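Local coordinates for protein cellulase (Bacillus sp. BG-CS10, PDB 5E09) that probably hydrolyses internal beta-1,4-glucosidic bonds of cellulose, pairing a family 5 glycoside hydrolase barrel with a C-terminal family 46 carbohydrate-binding module, at residues Ala459-Val464 with Gly483-Pro488; Ile58-Thr63 with Glu85-Trp90; Asp251-Val256 with Arg303-Met308. All coordinates share one frame; numbering follows the deposited sequence.

From the N terminus, contact 2 comes first, closing a 21-residue excursion from strand 57-60 to helix 78-93 in the catalytic barrel. Contact 3 follows, where helix 243-261 meets the turn into the last barrel strand, 306-311, across 46 intervening residues. Contact 1 closes an 18-residue loop in the C-terminal carbohydrate-binding region. The three run in series, with none nested or crossed. Contacts 2 and 3 reach the same eight-stranded parallel sheet, and they touch: CE of Met308 packs 3.4 Å from N of Arg59. Contact 1 lies on the opposite side of the chain's centre, its own centre about 39 Å from that of contact 2 and about 33 Å from that of contact 3.

Contact 1 of 3, residues Ala459-Val464 with Gly483-Pro488; sequences ATMEAV and GYTFSP
Met461, a selenomethionine in this crystal, lies along the ring of Phe486, and its chain can be followed atom by atom. CB sits over one ring face, 3.8 Å from the centroid and 16° off the normal, which makes it a CH-pi contact; the nearest ring atom is Phe486 CE1, on the rim. CG is anti to the backbone N (chi1 178°), and this carries the chain away from its strand and back along Phe486 to the root of that side chain. Selenium therefore lies obliquely to the ring, 4.6 Å from its centroid, and 4.0 Å from Phe486 CB: a Met-aromatic contact. A bend at chi3 (78°) then returns CE to Phe486 CD1 at 3.8 Å, while Thr485 OG1, hydrogen-bonded to Glu481 O, is a looser neighbour of the same methyl at 4.2 Å. Met461 and Phe486 therefore run antiparallel, the tip of each beside the root of the other. At the far end of the ring, Phe486 CZ reaches Thr460 CA at 3.9 Å. Phe482 also packs edge-to-face with this ring. Cutting Phe486 back to an alanine here would probably leave Met461 without the face it lies on, less restrained about its outer bonds, and Phe482 without its aromatic mate. Thr460 also belongs to a classic beta bulge, facing His515 together with Ala459. Strand 486-489 is an outermost strand of the nine-stranded antiparallel sheet, and strand 458-465 is next to the other end, so this buried contact joins distant parts of a curled sheet, consistent with the beta-sandwich of carbohydrate-binding modules.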
ATOM      1  N   ALA A 459      12.434  11.107 -10.488  1.00 36.46           N
ATOM      2  CA  ALA A 459      11.854  11.116  -9.153  1.00 41.72           C
ATOM      3  C   ALA A 459      10.536  11.876  -9.180  1.00 43.67           C
ATOM      4  O   ALA A 459       9.516  11.384  -8.693  1.00 38.38           O
ATOM      5  CB  ALA A 459      12.814  11.746  -8.148  1.00 32.10           C
ATOM      6  N   THR A 460      10.558  13.073  -9.762  1.00 35.77           N
ATOM      7  CA  THR A 460       9.344  13.881  -9.801  1.00 39.41           C
ATOM      8  C   THR A 460       9.424  15.005 -10.833  1.00 35.82           C
ATOM      9  O   THR A 460      10.402  15.108 -11.560  1.00 37.71           O
ATOM     10  CB  THR A 460       9.027  14.483  -8.416  1.00 48.12           C
ATOM     11  OG1 THR A 460       7.792  15.205  -8.479  1.00 46.74           O
ATOM     12  CG2 THR A 460      10.146  15.409  -7.953  1.00 39.05           C
HETATM   13  N   MSE A 461       8.381  15.828 -10.903  1.00 40.17           N
HETATM   14  CA  MSE A 461       8.280  16.867 -11.931  1.00 38.52           C
HETATM   15  C   MSE A 461       7.589  18.118 -11.393  1.00 43.32           C
HETATM   16  O   MSE A 461       6.503  18.036 -10.815  1.00 44.05           O
HETATM   17  CB  MSE A 461       7.517  16.348 -13.164  1.00 35.43           C
HETATM   18  CG  MSE A 461       7.333  17.400 -14.262  1.00 39.45           C
HETATM   19 SE   MSE A 461       6.071  16.959 -15.705  0.55 33.30          SE
HETATM   20  CE  MSE A 461       4.386  17.303 -14.799  1.00 32.63           C
ATOM     21  N   GLU A 462       8.223  19.270 -11.577  1.00 35.03           N
ATOM     22  CA  GLU A 462       7.592  20.545 -11.267  1.00 41.10           C
ATOM     23  C   GLU A 462       6.979  21.160 -12.516  1.00 43.82           C
ATOM     24  O   GLU A 462       7.492  20.988 -13.619  1.00 38.33           O
ATOM     25  CB  GLU A 462       8.589  21.522 -10.654  1.00 37.00           C
ATOM     26  CG  GLU A 462       8.960  21.236  -9.218  1.00 43.07           C
ATOM     27  CD  GLU A 462       9.892  22.294  -8.650  1.00 64.99           C
ATOM     28  OE1 GLU A 462      11.112  22.226  -8.924  1.00 56.29           O
ATOM     29  OE2 GLU A 462       9.403  23.197  -7.935  1.00 60.10           O
ATOM     30  N   ALA A 463       5.881  21.884 -12.331  1.00 39.34           N
ATOM     31  CA  ALA A 463       5.234  22.598 -13.419  1.00 32.89           C
ATOM     32  C   ALA A 463       4.824  23.986 -12.956  1.00 42.18           C
ATOM     33  O   ALA A 463       3.987  24.117 -12.068  1.00 44.91           O
ATOM     34  CB  ALA A 463       4.028  21.829 -13.916  1.00 32.47           C
ATOM     35  N   VAL A 464       5.419  25.023 -13.537  1.00 44.49           N
ATOM     36  CA  VAL A 464       5.006  26.391 -13.213  1.00 41.64           C
ATOM     37  C   VAL A 464       4.758  27.166 -14.491  1.00 39.60           C
ATOM     38  O   VAL A 464       5.352  26.871 -15.511  1.00 48.36           O
ATOM     39  CB  VAL A 464       6.053  27.144 -12.370  1.00 38.55           C
ATOM     40  CG1 VAL A 464       6.231  26.482 -11.009  1.00 39.41           C
ATOM     41  CG2 VAL A 464       7.377  27.226 -13.112  1.00 43.25           C
ATOM     42  N   GLY A 483       2.607   9.654 -12.140  1.00 39.01           N
ATOM     43  CA  GLY A 483       1.665   8.758 -12.785  1.00 32.52           C
ATOM     44  C   GLY A 483       0.256   9.210 -13.102  1.00 46.18           C
ATOM     45  O   GLY A 483      -0.484   8.519 -13.807  1.00 51.12           O
ATOM     46  N   TYR A 484      -0.112  10.379 -12.589  1.00 39.78           N
ATOM     47  CA  TYR A 484      -1.468  10.890 -12.738  1.00 43.85           C
ATOM     48  C   TYR A 484      -1.242  11.990 -13.774  1.00 49.30           C
ATOM     49  O   TYR A 484      -1.986  12.098 -14.746  1.00 51.35           O
ATOM     50  CB  TYR A 484      -2.108  11.465 -11.472  1.00 44.67           C
ATOM     51  CG  TYR A 484      -3.409  12.201 -11.702  1.00 50.57           C
ATOM     52  CD1 TYR A 484      -4.507  11.560 -12.265  1.00 47.70           C
ATOM     53  CD2 TYR A 484      -3.547  13.534 -11.332  1.00 51.24           C
ATOM     54  CE1 TYR A 484      -5.706  12.234 -12.471  1.00 55.66           C
ATOM     55  CE2 TYR A 484      -4.737  14.216 -11.534  1.00 52.17           C
ATOM     56  CZ  TYR A 484      -5.813  13.562 -12.103  1.00 61.56           C
ATOM     57  OH  TYR A 484      -6.999  14.241 -12.303  1.00 61.67           O
ATOM     58  N   THR A 485      -0.196  12.784 -13.576  1.00 41.31           N
ATOM     59  CA  THR A 485       0.070  13.927 -14.437  1.00 37.98           C
ATOM     60  C   THR A 485       1.159  13.653 -15.473  1.00 47.35           C
ATOM     61  O   THR A 485       1.198  14.294 -16.522  1.00 40.88           O
ATOM     62  CB  THR A 485       0.484  15.148 -13.605  1.00 47.43           C
ATOM     63  OG1 THR A 485       1.653  14.823 -12.840  1.00 43.38           O
ATOM     64  CG2 THR A 485      -0.645  15.557 -12.661  1.00 41.96           C
ATOM     65  N   PHE A 486       2.047  12.709 -15.174  1.00 41.71           N
ATOM     66  CA  PHE A 486       3.157  12.402 -16.066  1.00 31.78           C
ATOM     67  C   PHE A 486       3.635  10.987 -15.817  1.00 35.53           C
ATOM     68  O   PHE A 486       3.357  10.416 -14.770  1.00 44.56           O
ATOM     69  CB  PHE A 486       4.311  13.386 -15.868  1.00 34.74           C
ATOM     70  CG  PHE A 486       5.074  13.175 -14.589  1.00 35.90           C
ATOM     71  CD1 PHE A 486       4.634  13.742 -13.404  1.00 38.06           C
ATOM     72  CD2 PHE A 486       6.235  12.415 -14.573  1.00 36.10           C
ATOM     73  CE1 PHE A 486       5.337  13.550 -12.220  1.00 41.48           C
ATOM     74  CE2 PHE A 486       6.939  12.216 -13.396  1.00 39.00           C
ATOM     75  CZ  PHE A 486       6.491  12.787 -12.218  1.00 36.30           C
ATOM     76  N   SER A 487       4.373  10.421 -16.763  1.00 46.97           N
ATOM     77  CA  SER A 487       4.834   9.050 -16.597  1.00 49.77           C
ATOM     78  C   SER A 487       6.113   8.760 -17.380  1.00 42.85           C
ATOM     79  O   SER A 487       6.132   8.850 -18.605  1.00 41.82           O
ATOM     80  CB  SER A 487       3.730   8.078 -17.020  1.00 40.72           C
ATOM     81  OG  SER A 487       3.986   6.780 -16.521  1.00 58.01           O
ATOM     82  N   PRO A 488       7.195   8.428 -16.666  1.00 39.16           N
ATOM     83  CA  PRO A 488       8.396   7.925 -17.336  1.00 39.95           C
ATOM     84  C   PRO A 488       8.148   6.539 -17.926  1.00 50.94           C
ATOM     85  O   PRO A 488       7.795   5.615 -17.191  1.00 51.65           O
ATOM     86  CB  PRO A 488       9.435   7.855 -16.215  1.00 40.72           C
ATOM     87  CG  PRO A 488       8.889   8.703 -15.115  1.00 43.67           C
ATOM     88  CD  PRO A 488       7.406   8.643 -15.228  1.00 34.97           C
TER

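Contact 2 of 3, residues Ile58-Thr63 with Glu85-Trp90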
ATOM      1  N   ILE A  58      -5.774 -14.637   6.600  1.00 44.25           N
ATOM      2  CA  ILE A  58      -6.157 -14.090   5.318  1.00 37.99           C
ATOM      3  C   ILE A  58      -7.479 -13.339   5.454  1.00 46.25           C
ATOM      4  O   ILE A  58      -8.416 -13.806   6.104  1.00 40.69           O
ATOM      5  CB  ILE A  58      -6.260 -15.205   4.247  1.00 40.89           C
ATOM      6  CG1 ILE A  58      -6.684 -14.627   2.895  1.00 35.33           C
ATOM      7  CG2 ILE A  58      -7.217 -16.295   4.693  1.00 34.51           C
ATOM      8  CD1 ILE A  58      -6.830 -15.674   1.812  1.00 50.29           C
ATOM      9  N   ARG A  59      -7.532 -12.152   4.864  1.00 43.80           N
ATOM     10  CA  ARG A  59      -8.763 -11.385   4.807  1.00 44.74           C
ATOM     11  C   ARG A  59      -9.399 -11.617   3.451  1.00 39.91           C
ATOM     12  O   ARG A  59      -8.732 -11.544   2.419  1.00 42.62           O
ATOM     13  CB  ARG A  59      -8.493  -9.900   5.038  1.00 42.44           C
ATOM     14  CG  ARG A  59      -9.738  -9.012   5.074  1.00 42.42           C
ATOM     15  CD  ARG A  59      -9.412  -7.728   5.828  1.00 36.93           C
ATOM     16  NE  ARG A  59     -10.495  -6.750   5.831  1.00 43.58           N
ATOM     17  CZ  ARG A  59     -10.632  -5.779   4.932  1.00 36.92           C
ATOM     18  NH1 ARG A  59      -9.761  -5.663   3.942  1.00 45.59           N
ATOM     19  NH2 ARG A  59     -11.641  -4.924   5.024  1.00 40.33           N
ATOM     20  N   ILE A  60     -10.683 -11.933   3.453  1.00 38.39           N
ATOM     21  CA  ILE A  60     -11.384 -12.174   2.207  1.00 42.76           C
ATOM     22  C   ILE A  60     -12.487 -11.138   2.047  1.00 34.62           C
ATOM     23  O   ILE A  60     -13.610 -11.331   2.523  1.00 39.53           O
ATOM     24  CB  ILE A  60     -11.964 -13.599   2.149  1.00 36.98           C
ATOM     25  CG1 ILE A  60     -10.840 -14.622   2.303  1.00 39.51           C
ATOM     26  CG2 ILE A  60     -12.673 -13.832   0.827  1.00 33.67           C
ATOM     27  CD1 ILE A  60     -11.328 -16.044   2.384  1.00 50.90           C
ATOM     28  N   PRO A  61     -12.155 -10.012   1.402  1.00 27.84           N
ATOM     29  CA  PRO A  61     -13.157  -8.982   1.126  1.00 38.81           C
ATOM     30  C   PRO A  61     -14.180  -9.495   0.126  1.00 34.47           C
ATOM     31  O   PRO A  61     -13.815 -10.085  -0.892  1.00 41.32           O
ATOM     32  CB  PRO A  61     -12.341  -7.824   0.535  1.00 30.33           C
ATOM     33  CG  PRO A  61     -11.055  -8.423   0.102  1.00 37.68           C
ATOM     34  CD  PRO A  61     -10.800  -9.590   1.012  1.00 37.22           C
ATOM     35  N   VAL A  62     -15.455  -9.294   0.422  1.00 40.89           N
ATOM     36  CA  VAL A  62     -16.508  -9.683  -0.503  1.00 33.85           C
ATOM     37  C   VAL A  62     -17.498  -8.548  -0.722  1.00 34.12           C
ATOM     38  O   VAL A  62     -18.017  -7.976   0.234  1.00 42.42           O
ATOM     39  CB  VAL A  62     -17.273 -10.918  -0.006  1.00 37.68           C
ATOM     40  CG1 VAL A  62     -18.286 -11.353  -1.053  1.00 34.98           C
ATOM     41  CG2 VAL A  62     -16.309 -12.057   0.307  1.00 37.51           C
ATOM     42  N   THR A  63     -17.737  -8.215  -1.984  1.00 39.86           N
ATOM     43  CA  THR A  63     -18.815  -7.305  -2.344  1.00 35.54           C
ATOM     44  C   THR A  63     -20.019  -8.145  -2.755  1.00 45.91           C
ATOM     45  O   THR A  63     -19.908  -9.008  -3.631  1.00 46.53           O
ATOM     46  CB  THR A  63     -18.408  -6.354  -3.481  1.00 39.94           C
ATOM     47  OG1 THR A  63     -17.315  -5.537  -3.044  1.00 41.40           O
ATOM     48  CG2 THR A  63     -19.573  -5.458  -3.873  1.00 30.08           C
ATOM     49  N   GLU A  85     -17.500 -19.741   0.285  1.00 47.11           N
ATOM     50  CA  GLU A  85     -17.394 -20.700   1.380  1.00 42.29           C
ATOM     51  C   GLU A  85     -16.274 -21.702   1.137  1.00 45.67           C
ATOM     52  O   GLU A  85     -15.562 -22.084   2.066  1.00 48.36           O
ATOM     53  CB  GLU A  85     -18.710 -21.449   1.592  1.00 48.43           C
ATOM     54  CG  GLU A  85     -18.611 -22.530   2.662  1.00 47.40           C
ATOM     55  CD  GLU A  85     -19.942 -23.191   2.973  1.00 74.05           C
ATOM     56  OE1 GLU A  85     -20.889 -23.044   2.169  1.00 54.14           O
ATOM     57  OE2 GLU A  85     -20.039 -23.853   4.032  1.00 75.44           O
ATOM     58  N   GLN A  86     -16.119 -22.129  -0.111  1.00 47.75           N
ATOM     59  CA  GLN A  86     -15.068 -23.075  -0.450  1.00 42.79           C
ATOM     60  C   GLN A  86     -13.700 -22.464  -0.180  1.00 41.60           C
ATOM     61  O   GLN A  86     -12.827 -23.111   0.401  1.00 40.02           O
ATOM     62  CB  GLN A  86     -15.172 -23.516  -1.910  1.00 45.53           C
ATOM     63  CG  GLN A  86     -13.989 -24.359  -2.358  1.00 56.76           C
ATOM     64  CD  GLN A  86     -14.403 -25.633  -3.063  1.00 70.06           C
ATOM     65  OE1 GLN A  86     -15.304 -25.629  -3.901  1.00 70.56           O
ATOM     66  NE2 GLN A  86     -13.753 -26.738  -2.713  1.00 74.10           N
ATOM     67  N   VAL A  87     -13.514 -21.214  -0.591  1.00 41.02           N
ATOM     68  CA  VAL A  87     -12.231 -20.560  -0.359  1.00 49.78           C
ATOM     69  C   VAL A  87     -11.957 -20.473   1.141  1.00 59.54           C
ATOM     70  O   VAL A  87     -10.844 -20.782   1.610  1.00 44.91           O
ATOM     71  CB  VAL A  87     -12.183 -19.169  -0.984  1.00 42.85           C
ATOM     72  CG1 VAL A  87     -10.922 -18.437  -0.545  1.00 43.61           C
ATOM     73  CG2 VAL A  87     -12.245 -19.282  -2.494  1.00 38.93           C
ATOM     74  N   ILE A  88     -12.988 -20.086   1.891  1.00 44.27           N
ATOM     75  CA  ILE A  88     -12.876 -20.026   3.348  1.00 52.21           C
ATOM     76  C   ILE A  88     -12.482 -21.386   3.949  1.00 49.93           C
ATOM     77  O   ILE A  88     -11.662 -21.460   4.874  1.00 49.56           O
ATOM     78  CB  ILE A  88     -14.196 -19.532   3.978  1.00 45.90           C
ATOM     79  CG1 ILE A  88     -14.423 -18.064   3.613  1.00 43.37           C
ATOM     80  CG2 ILE A  88     -14.177 -19.712   5.491  1.00 47.51           C
ATOM     81  CD1 ILE A  88     -15.710 -17.481   4.148  1.00 49.97           C
ATOM     82  N   ASP A  89     -13.058 -22.459   3.413  1.00 46.96           N
ATOM     83  CA  ASP A  89     -12.750 -23.807   3.884  1.00 62.08           C
ATOM     84  C   ASP A  89     -11.299 -24.153   3.600  1.00 46.27           C
ATOM     85  O   ASP A  89     -10.610 -24.683   4.465  1.00 50.11           O
ATOM     86  CB  ASP A  89     -13.675 -24.842   3.237  1.00 46.44           C
ATOM     87  CG  ASP A  89     -15.097 -24.751   3.753  1.00 59.40           C
ATOM     88  OD1 ASP A  89     -15.302 -24.156   4.834  1.00 55.91           O
ATOM     89  OD2 ASP A  89     -16.010 -25.281   3.084  1.00 67.80           O
ATOM     90  N   TRP A  90     -10.847 -23.851   2.386  1.00 47.97           N
ATOM     91  CA  TRP A  90      -9.455 -24.065   2.000  1.00 49.50           C
ATOM     92  C   TRP A  90      -8.499 -23.374   2.961  1.00 54.47           C
ATOM     93  O   TRP A  90      -7.504 -23.959   3.401  1.00 47.22           O
ATOM     94  CB  TRP A  90      -9.206 -23.549   0.584  1.00 42.36           C
ATOM     95  CG  TRP A  90      -9.790 -24.399  -0.493  1.00 54.58           C
ATOM     96  CD1 TRP A  90     -10.215 -25.691  -0.385  1.00 48.42           C
ATOM     97  CD2 TRP A  90     -10.006 -24.018  -1.855  1.00 42.06           C
ATOM     98  NE1 TRP A  90     -10.680 -26.137  -1.599  1.00 49.18           N
ATOM     99  CE2 TRP A  90     -10.564 -25.127  -2.517  1.00 47.16           C
ATOM    100  CE3 TRP A  90      -9.776 -22.845  -2.579  1.00 40.13           C
ATOM    101  CZ2 TRP A  90     -10.903 -25.098  -3.867  1.00 43.16           C
ATOM    102  CZ3 TRP A  90     -10.114 -22.816  -3.919  1.00 59.27           C
ATOM    103  CH2 TRP A  90     -10.672 -23.937  -4.550  1.00 50.47           C
TER
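Ile60 meets Val87 and Ile88 through its outermost carbon, and two torsions place it there: chi1 of -59° sets CG1 anti to the carbonyl carbon, and chi2 of 175° extends the chain so that CD1 meets helix 78-93. On the helix, chi1 of 171° puts CG1 of Val87 anti to its backbone N, which sets Val87 CG1 3.8 Å from Ile60 CD1. Ile88 offers its CG1 methylene instead, 3.9 Å from Ile60 CD1. One methyl group thus touches branches of two successive helical residues, and the side chains cross obliquely. The CA atoms of Ile60 and Ile88 remain 8.1 Å apart. Between these two segments, Ile60 CD1 makes both of the close contacts, and the buried area is small, 109 Å². Around it, Val98 of the next strand touches Ile60, and Ile47 of helix 44-52 touches Val87. Arg59, the preceding strand residue, turns into the barrel, where it is salt-bridged to Glu145 and Glu271. Within this beta-alpha-beta unit, then, one residue serves the polar barrel interior and the next the apolar layer under the helix. The latter contact is purely aliphatic, so it depends on van der Waals packing and the exclusion of water, with no directed bond to set its orientation.

Contact 3 of 3, residues Asp251-Val256 with Arg303-Met308; sequences DTFNRV and RDVTHM
Two neighbouring nitrogens of Arg303, NE and NH2, hold the side-chain oxygen of Asn254. Both donate to Asn254 OD1, each at 3.0 Å, with N-H...O angles of 150° and 146°, so the two bonds are similarly bent and share one acceptor. OD1 lies practically in the guanidinium plane, but the amide is turned 37° from that plane, and both nitrogens approach the oxygen from the same face of the amide. The third nitrogen, NH1, is satisfied by His299 O in helix 286-302; every guanidinium nitrogen therefore has an acceptor. With its aliphatic chain stretched out, the arginine reaches across to helix 243-261, and its CD rests on Phe253, 3.4 Å from Phe253 O and 3.8 Å from Phe253 CB. Deeper in, Phe253 CD1 approaches Val305 CG2 more loosely, at 4.4 Å, and Tyr225 meets the phenyl ring edge-to-face. Backbone polar groups of the turn find partners too: Val305 N bonds to Leu300 O, and Val305 O accepts from Gln18 NE2. Asp304, with its positive phi, is the C-prime residue of the Schellman motif that ends helix 286-302. The contact thus ties one outer helix of the beta/alpha barrel to the capped end of the next, just where the chain turns into the eighth strand, an arrangement that belongs to the TIM-barrel fold of family 5 glycoside hydrolases.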
ATOM      1  N   ASP A 251       2.679   8.918  15.390  1.00 40.76           N
ATOM      2  CA  ASP A 251       1.500   9.532  15.995  1.00 43.19           C
ATOM      3  C   ASP A 251       0.262   8.654  15.819  1.00 52.55           C
ATOM      4  O   ASP A 251      -0.452   8.345  16.799  1.00 57.44           O
ATOM      5  CB  ASP A 251       1.241  10.921  15.393  1.00 49.71           C
ATOM      6  CG  ASP A 251       2.370  11.907  15.674  1.00 67.26           C
ATOM      7  OD1 ASP A 251       3.202  11.635  16.567  1.00 67.36           O
ATOM      8  OD2 ASP A 251       2.421  12.964  15.008  1.00 64.25           O
ATOM      9  N   THR A 252       0.018   8.248  14.570  1.00 40.07           N
ATOM     10  CA  THR A 252      -1.157   7.441  14.259  1.00 48.28           C
ATOM     11  C   THR A 252      -1.259   6.234  15.178  1.00 37.72           C
ATOM     12  O   THR A 252      -2.270   6.031  15.876  1.00 47.97           O
ATOM     13  CB  THR A 252      -1.149   6.949  12.799  1.00 45.98           C
ATOM     14  OG1 THR A 252      -1.156   8.073  11.909  1.00 44.49           O
ATOM     15  CG2 THR A 252      -2.365   6.078  12.527  1.00 38.16           C
ATOM     16  N   PHE A 253      -0.203   5.433  15.213  1.00 43.39           N
ATOM     17  CA  PHE A 253      -0.337   4.186  15.943  1.00 40.04           C
ATOM     18  C   PHE A 253      -0.092   4.355  17.440  1.00 38.92           C
ATOM     19  O   PHE A 253      -0.467   3.495  18.230  1.00 53.27           O
ATOM     20  CB  PHE A 253       0.557   3.134  15.304  1.00 36.73           C
ATOM     21  CG  PHE A 253       0.038   2.684  13.963  1.00 36.60           C
ATOM     22  CD1 PHE A 253      -1.063   1.848  13.889  1.00 29.73           C
ATOM     23  CD2 PHE A 253       0.592   3.160  12.789  1.00 33.23           C
ATOM     24  CE1 PHE A 253      -1.578   1.453  12.667  1.00 42.58           C
ATOM     25  CE2 PHE A 253       0.088   2.770  11.558  1.00 51.82           C
ATOM     26  CZ  PHE A 253      -1.001   1.912  11.496  1.00 41.02           C
ATOM     27  N   ASN A 254       0.472   5.489  17.837  1.00 47.10           N
ATOM     28  CA  ASN A 254       0.476   5.842  19.251  1.00 51.43           C
ATOM     29  C   ASN A 254      -0.943   6.017  19.756  1.00 48.79           C
ATOM     30  O   ASN A 254      -1.309   5.455  20.786  1.00 52.16           O
ATOM     31  CB  ASN A 254       1.275   7.118  19.522  1.00 51.11           C
ATOM     32  CG  ASN A 254       2.747   6.846  19.751  1.00 46.30           C
ATOM     33  OD1 ASN A 254       3.158   5.699  19.932  1.00 51.04           O
ATOM     34  ND2 ASN A 254       3.550   7.903  19.746  1.00 47.40           N
ATOM     35  N   ARG A 255      -1.763   6.784  19.043  1.00 46.63           N
ATOM     36  CA  ARG A 255      -3.111   6.961  19.564  1.00 44.50           C
ATOM     37  C   ARG A 255      -3.959   5.697  19.374  1.00 46.62           C
ATOM     38  O   ARG A 255      -4.840   5.414  20.199  1.00 47.06           O
ATOM     39  CB  ARG A 255      -3.795   8.187  18.950  1.00 51.67           C
ATOM     40  CG  ARG A 255      -3.931   8.196  17.462  1.00 65.28           C
ATOM     41  CD  ARG A 255      -4.719   9.415  17.014  1.00 57.11           C
ATOM     42  NE  ARG A 255      -4.769   9.487  15.562  1.00 52.52           N
ATOM     43  CZ  ARG A 255      -3.853  10.093  14.818  1.00 48.09           C
ATOM     44  NH1 ARG A 255      -2.823  10.694  15.396  1.00 44.25           N
ATOM     45  NH2 ARG A 255      -3.971  10.102  13.497  1.00 58.70           N
ATOM     46  N   VAL A 256      -3.686   4.919  18.324  1.00 44.60           N
ATOM     47  CA  VAL A 256      -4.371   3.626  18.211  1.00 42.19           C
ATOM     48  C   VAL A 256      -4.036   2.739  19.416  1.00 43.14           C
ATOM     49  O   VAL A 256      -4.904   2.078  19.987  1.00 45.61           O
ATOM     50  CB  VAL A 256      -4.004   2.877  16.909  1.00 43.76           C
ATOM     51  CG1 VAL A 256      -4.513   1.438  16.955  1.00 31.43           C
ATOM     52  CG2 VAL A 256      -4.564   3.601  15.701  1.00 49.35           C
ATOM     53  N   ARG A 303       3.888  -1.971  18.908  1.00 46.34           N
ATOM     54  CA  ARG A 303       2.580  -1.682  19.493  1.00 47.53           C
ATOM     55  C   ARG A 303       1.559  -2.825  19.393  1.00 53.87           C
ATOM     56  O   ARG A 303       0.356  -2.591  19.539  1.00 53.39           O
ATOM     57  CB  ARG A 303       2.003  -0.420  18.855  1.00 40.38           C
ATOM     58  CG  ARG A 303       2.710   0.848  19.289  1.00 50.46           C
ATOM     59  CD  ARG A 303       2.563   1.944  18.249  1.00 51.38           C
ATOM     60  NE  ARG A 303       3.404   3.096  18.549  1.00 47.79           N
ATOM     61  CZ  ARG A 303       4.696   3.179  18.244  1.00 57.79           C
ATOM     62  NH1 ARG A 303       5.307   2.169  17.635  1.00 47.02           N
ATOM     63  NH2 ARG A 303       5.380   4.272  18.556  1.00 55.61           N
ATOM     64  N   ASP A 304       2.039  -4.045  19.156  1.00 45.85           N
ATOM     65  CA  ASP A 304       1.184  -5.238  19.070  1.00 40.13           C
ATOM     66  C   ASP A 304      -0.002  -5.103  18.113  1.00 47.50           C
ATOM     67  O   ASP A 304      -1.090  -5.624  18.380  1.00 37.46           O
ATOM     68  CB  ASP A 304       0.654  -5.617  20.455  1.00 57.45           C
ATOM     69  CG  ASP A 304       1.760  -5.984  21.424  1.00 56.78           C
ATOM     70  OD1 ASP A 304       2.824  -6.460  20.969  1.00 56.49           O
ATOM     71  OD2 ASP A 304       1.563  -5.787  22.643  1.00 62.26           O
ATOM     72  N   VAL A 305       0.206  -4.411  16.999  1.00 41.06           N
ATOM     73  CA  VAL A 305      -0.829  -4.318  15.979  1.00 42.15           C
ATOM     74  C   VAL A 305      -0.663  -5.427  14.952  1.00 36.35           C
ATOM     75  O   VAL A 305       0.330  -5.462  14.230  1.00 40.60           O
ATOM     76  CB  VAL A 305      -0.807  -2.959  15.254  1.00 39.11           C
ATOM     77  CG1 VAL A 305      -1.881  -2.924  14.164  1.00 33.25           C
ATOM     78  CG2 VAL A 305      -1.005  -1.821  16.243  1.00 31.24           C
ATOM     79  N   THR A 306      -1.632  -6.335  14.896  1.00 35.63           N
ATOM     80  CA  THR A 306      -1.647  -7.351  13.857  1.00 30.41           C
ATOM     81  C   THR A 306      -1.986  -6.671  12.534  1.00 36.96           C
ATOM     82  O   THR A 306      -2.956  -5.924  12.455  1.00 35.94           O
ATOM     83  CB  THR A 306      -2.657  -8.465  14.172  1.00 35.38           C
ATOM     84  OG1 THR A 306      -2.114  -9.324  15.184  1.00 43.12           O
ATOM     85  CG2 THR A 306      -2.961  -9.289  12.936  1.00 28.97           C
ATOM     86  N   HIS A 307      -1.180  -6.907  11.501  1.00 32.48           N
ATOM     87  CA  HIS A 307      -1.360  -6.208  10.232  1.00 35.04           C
ATOM     88  C   HIS A 307      -1.641  -7.156   9.072  1.00 31.39           C
ATOM     89  O   HIS A 307      -1.237  -8.322   9.091  1.00 36.44           O
ATOM     90  CB  HIS A 307      -0.126  -5.361   9.923  1.00 41.39           C
ATOM     91  CG  HIS A 307       1.153  -6.140   9.934  1.00 46.87           C
ATOM     92  ND1 HIS A 307       1.483  -7.038   8.940  1.00 36.35           N
ATOM     93  CD2 HIS A 307       2.170  -6.169  10.824  1.00 39.40           C
ATOM     94  CE1 HIS A 307       2.655  -7.581   9.219  1.00 49.73           C
ATOM     95  NE2 HIS A 307       3.093  -7.073  10.358  1.00 34.38           N
HETATM   96  N   MSE A 308      -2.330  -6.641   8.057  1.00 30.23           N
HETATM   97  CA  MSE A 308      -2.752  -7.432   6.900  1.00 38.49           C
HETATM   98  C   MSE A 308      -2.555  -6.668   5.585  1.00 41.36           C
HETATM   99  O   MSE A 308      -3.255  -5.689   5.315  1.00 39.67           O
HETATM  100  CB  MSE A 308      -4.219  -7.843   7.045  1.00 34.95           C
HETATM  101  CG  MSE A 308      -4.563  -8.430   8.404  1.00 32.55           C
HETATM  102 SE   MSE A 308      -6.352  -9.148   8.460  0.61 43.18          SE
HETATM  103  CE  MSE A 308      -6.010 -10.883   7.638  1.00 33.23           C
TER